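Local atomic coordinates of R.MvaI (Kocuria varians, PDB entry 2OAA), a protein that probably cleaves DNA as a restriction endonuclease of the MvaI/BcnI family and binds calcium ions. Residues E[23-28]-E[177-182]. Sequence-based numbering, arbitrary orientation.
Sequences WHETKR and NEKKYY. With nucleotides of chain B.
His-24 and Tyr-182 form an antiparallel, hydrogen-bonded pair. His-24 N donates to Tyr-182 O at 2.8 Å, and Tyr-182 N donates back to His-24 O. Glu-25 and Tyr-181 follow as a non-hydrogen-bonded pair. Thr-26 N then reaches Lys-180 O at 2.8 Å, so the pairing runs one residue past strand 23-25.

One salt bridge crosses the contact. Lys-179 NZ meets Glu-25 OE2 at 2.8 Å, on the syn side but 32° out of the carboxylate plane. The Glu-25 chain is fully extended (chi2 -179°), while a bend at the last torsion of Lys-179 (chi4 -75°) brings its ammonium to the acid. Water 1 donates to Glu-25 OE1 and also bonds Tyr-181 OH. Water 2 donates to Thr-26 OG1 and bonds Tyr-182 OH at 2.7 Å.

Van der Waals contacts fill in around these bonds. Trp-23 CE3 rests on Tyr-181 CB at 3.6 Å. Thr-26 OG1 approaches the ring edge of Tyr-182, 3.5 Å from its CE2.

Arg-28 turns away to the DNA. C4' of DG8 of chain B sits over one guanidinium face, 3.5 Å above its plane. Arg-28 NH2 also forms a salt bridge with Glu-46 OE1. With alanine in place of Arg-28 the guanidinium is gone, which would probably leave the DG8 sugar without this cover and Glu-46 without that salt bridge.

The antiparallel pairing attaches short strand 23-25 to the mixed sheet, at the start of strand 179-191. That strand also pairs with strand 165-176, where Lys-174 makes a cation-pi contact with Trp-23. Helix 33-41 packs against His-24, Thr-26 and Tyr-182.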
# COMPACT_ATOMS: atom_id res chain seq x y z
N TRP E 23 -24.13 8.82 0.66
CA TRP E 23 -23.28 8.90 1.86
C TRP E 23 -23.48 7.72 2.79
O TRP E 23 -24.62 7.35 3.13
CB TRP E 23 -23.55 10.20 2.63
CG TRP E 23 -23.02 11.41 1.92
CD1 TRP E 23 -23.75 12.33 1.21
CD2 TRP E 23 -21.65 11.82 1.83
NE1 TRP E 23 -22.91 13.30 0.70
CE2 TRP E 23 -21.62 13.01 1.07
CE3 TRP E 23 -20.45 11.31 2.33
CZ2 TRP E 23 -20.43 13.69 0.79
CZ3 TRP E 23 -19.28 11.98 2.07
CH2 TRP E 23 -19.27 13.16 1.31
N HIS E 24 -22.37 7.14 3.23
CA HIS E 24 -22.38 5.97 4.11
C HIS E 24 -21.58 6.27 5.37
O HIS E 24 -20.41 6.64 5.27
CB HIS E 24 -21.73 4.79 3.40
CG HIS E 24 -22.43 4.36 2.15
ND1 HIS E 24 -23.61 3.64 2.17
CD2 HIS E 24 -22.11 4.51 0.84
CE1 HIS E 24 -23.99 3.38 0.93
NE2 HIS E 24 -23.10 3.91 0.10
N GLU E 25 -22.18 6.09 6.54
CA GLU E 25 -21.45 6.27 7.79
C GLU E 25 -20.32 5.25 7.91
O GLU E 25 -20.49 4.08 7.56
CB GLU E 25 -22.37 6.15 8.99
CG GLU E 25 -21.71 6.62 10.27
CD GLU E 25 -22.60 6.50 11.49
OE1 GLU E 25 -23.84 6.46 11.33
OE2 GLU E 25 -22.05 6.46 12.61
N THR E 26 -19.17 5.69 8.41
CA THR E 26 -18.06 4.77 8.55
C THR E 26 -18.37 3.56 9.44
O THR E 26 -19.03 3.69 10.49
CB THR E 26 -16.77 5.46 9.01
OG1 THR E 26 -15.69 4.53 8.91
CG2 THR E 26 -16.88 5.96 10.46
N LYS E 27 -17.88 2.41 9.01
CA LYS E 27 -18.00 1.18 9.79
C LYS E 27 -16.77 0.93 10.69
O LYS E 27 -16.75 -0.04 11.47
CB LYS E 27 -18.21 -0.00 8.84
CG LYS E 27 -19.56 0.02 8.16
CD LYS E 27 -20.67 -0.17 9.18
CE LYS E 27 -22.04 -0.32 8.54
NZ LYS E 27 -22.95 -1.03 9.48
N ARG E 28 -15.75 1.77 10.57
CA ARG E 28 -14.56 1.63 11.40
C ARG E 28 -13.85 2.96 11.45
O ARG E 28 -13.40 3.48 10.43
CB ARG E 28 -13.62 0.53 10.87
CG ARG E 28 -12.42 0.27 11.76
CD ARG E 28 -11.74 -1.03 11.35
NE ARG E 28 -12.52 -2.19 11.79
CZ ARG E 28 -12.34 -3.42 11.32
NH1 ARG E 28 -11.44 -3.68 10.39
NH2 ARG E 28 -13.10 -4.41 11.79
N ASN E 177 -22.36 16.28 11.92
CA ASN E 177 -22.99 15.92 13.20
C ASN E 177 -22.11 14.92 13.99
O ASN E 177 -22.62 13.92 14.53
CB ASN E 177 -24.39 15.34 12.95
CG ASN E 177 -25.35 16.36 12.35
OD1 ASN E 177 -25.17 17.56 12.50
ND2 ASN E 177 -26.39 15.87 11.70
N GLU E 178 -20.80 15.19 14.02
CA GLU E 178 -19.81 14.42 14.78
C GLU E 178 -19.63 12.98 14.30
O GLU E 178 -19.10 12.13 15.03
CB GLU E 178 -20.14 14.44 16.29
CG GLU E 178 -20.09 15.81 16.95
CD GLU E 178 -20.47 15.77 18.42
OE1 GLU E 178 -19.62 15.35 19.25
OE2 GLU E 178 -21.61 16.17 18.75
N LYS E 179 -20.03 12.71 13.05
CA LYS E 179 -19.87 11.38 12.46
C LYS E 179 -19.14 11.48 11.12
O LYS E 179 -19.24 12.49 10.42
CB LYS E 179 -21.23 10.71 12.27
CG LYS E 179 -21.95 10.36 13.58
CD LYS E 179 -23.39 9.93 13.32
CE LYS E 179 -23.98 9.15 14.49
NZ LYS E 179 -23.45 7.76 14.59
N LYS E 180 -18.41 10.42 10.77
CA LYS E 180 -17.65 10.36 9.54
C LYS E 180 -18.43 9.58 8.47
O LYS E 180 -18.96 8.50 8.76
CB LYS E 180 -16.32 9.65 9.81
CG LYS E 180 -15.41 9.50 8.59
CD LYS E 180 -14.65 10.78 8.31
CE LYS E 180 -13.36 10.53 7.57
NZ LYS E 180 -12.65 11.82 7.32
N TYR E 181 -18.48 10.14 7.26
CA TYR E 181 -19.18 9.53 6.13
C TYR E 181 -18.29 9.43 4.91
O TYR E 181 -17.42 10.27 4.70
CB TYR E 181 -20.43 10.35 5.75
CG TYR E 181 -21.44 10.47 6.86
CD1 TYR E 181 -22.53 9.60 6.92
CD2 TYR E 181 -21.32 11.46 7.82
CE1 TYR E 181 -23.46 9.70 7.95
CE2 TYR E 181 -22.25 11.58 8.85
CZ TYR E 181 -23.32 10.69 8.91
OH TYR E 181 -24.24 10.83 9.93
N TYR E 182 -18.55 8.40 4.11
CA TYR E 182 -17.91 8.24 2.81
C TYR E 182 -18.93 8.15 1.70
O TYR E 182 -20.01 7.60 1.88
CB TYR E 182 -17.04 6.99 2.78
CG TYR E 182 -15.94 7.01 3.80
CD1 TYR E 182 -14.80 7.80 3.61
CD2 TYR E 182 -16.03 6.25 4.97
CE1 TYR E 182 -13.76 7.83 4.57
CE2 TYR E 182 -15.02 6.28 5.92
CZ TYR E 182 -13.88 7.07 5.72
OH TYR E 182 -12.87 7.09 6.66
P DG B 8 -10.11 -0.92 15.27
OP1 DG B 8 -11.57 -0.76 15.51
OP2 DG B 8 -9.20 -1.18 16.41
O5' DG B 8 -9.91 -2.07 14.17
C5' DG B 8 -9.56 -3.39 14.53
C4' DG B 8 -9.46 -4.24 13.28
O4' DG B 8 -8.49 -3.69 12.37
C3' DG B 8 -9.01 -5.67 13.49
O3' DG B 8 -10.12 -6.45 13.95
C2' DG B 8 -8.58 -6.06 12.09
C1' DG B 8 -7.97 -4.76 11.56
N9 DG B 8 -6.52 -4.69 11.60
C8 DG B 8 -5.75 -3.82 12.34
N7 DG B 8 -4.47 -3.96 12.15
C5 DG B 8 -4.38 -5.00 11.22
C6 DG B 8 -3.24 -5.59 10.62
O6 DG B 8 -2.04 -5.31 10.79
N1 DG B 8 -3.60 -6.61 9.74
C2 DG B 8 -4.88 -7.00 9.48
N2 DG B 8 -5.02 -8.01 8.60
N3 DG B 8 -5.96 -6.45 10.02
C4 DG B 8 -5.63 -5.46 10.88
O HOH W 1 -25.43 8.71 10.61
O HOH W 2 -13.37 6.14 9.15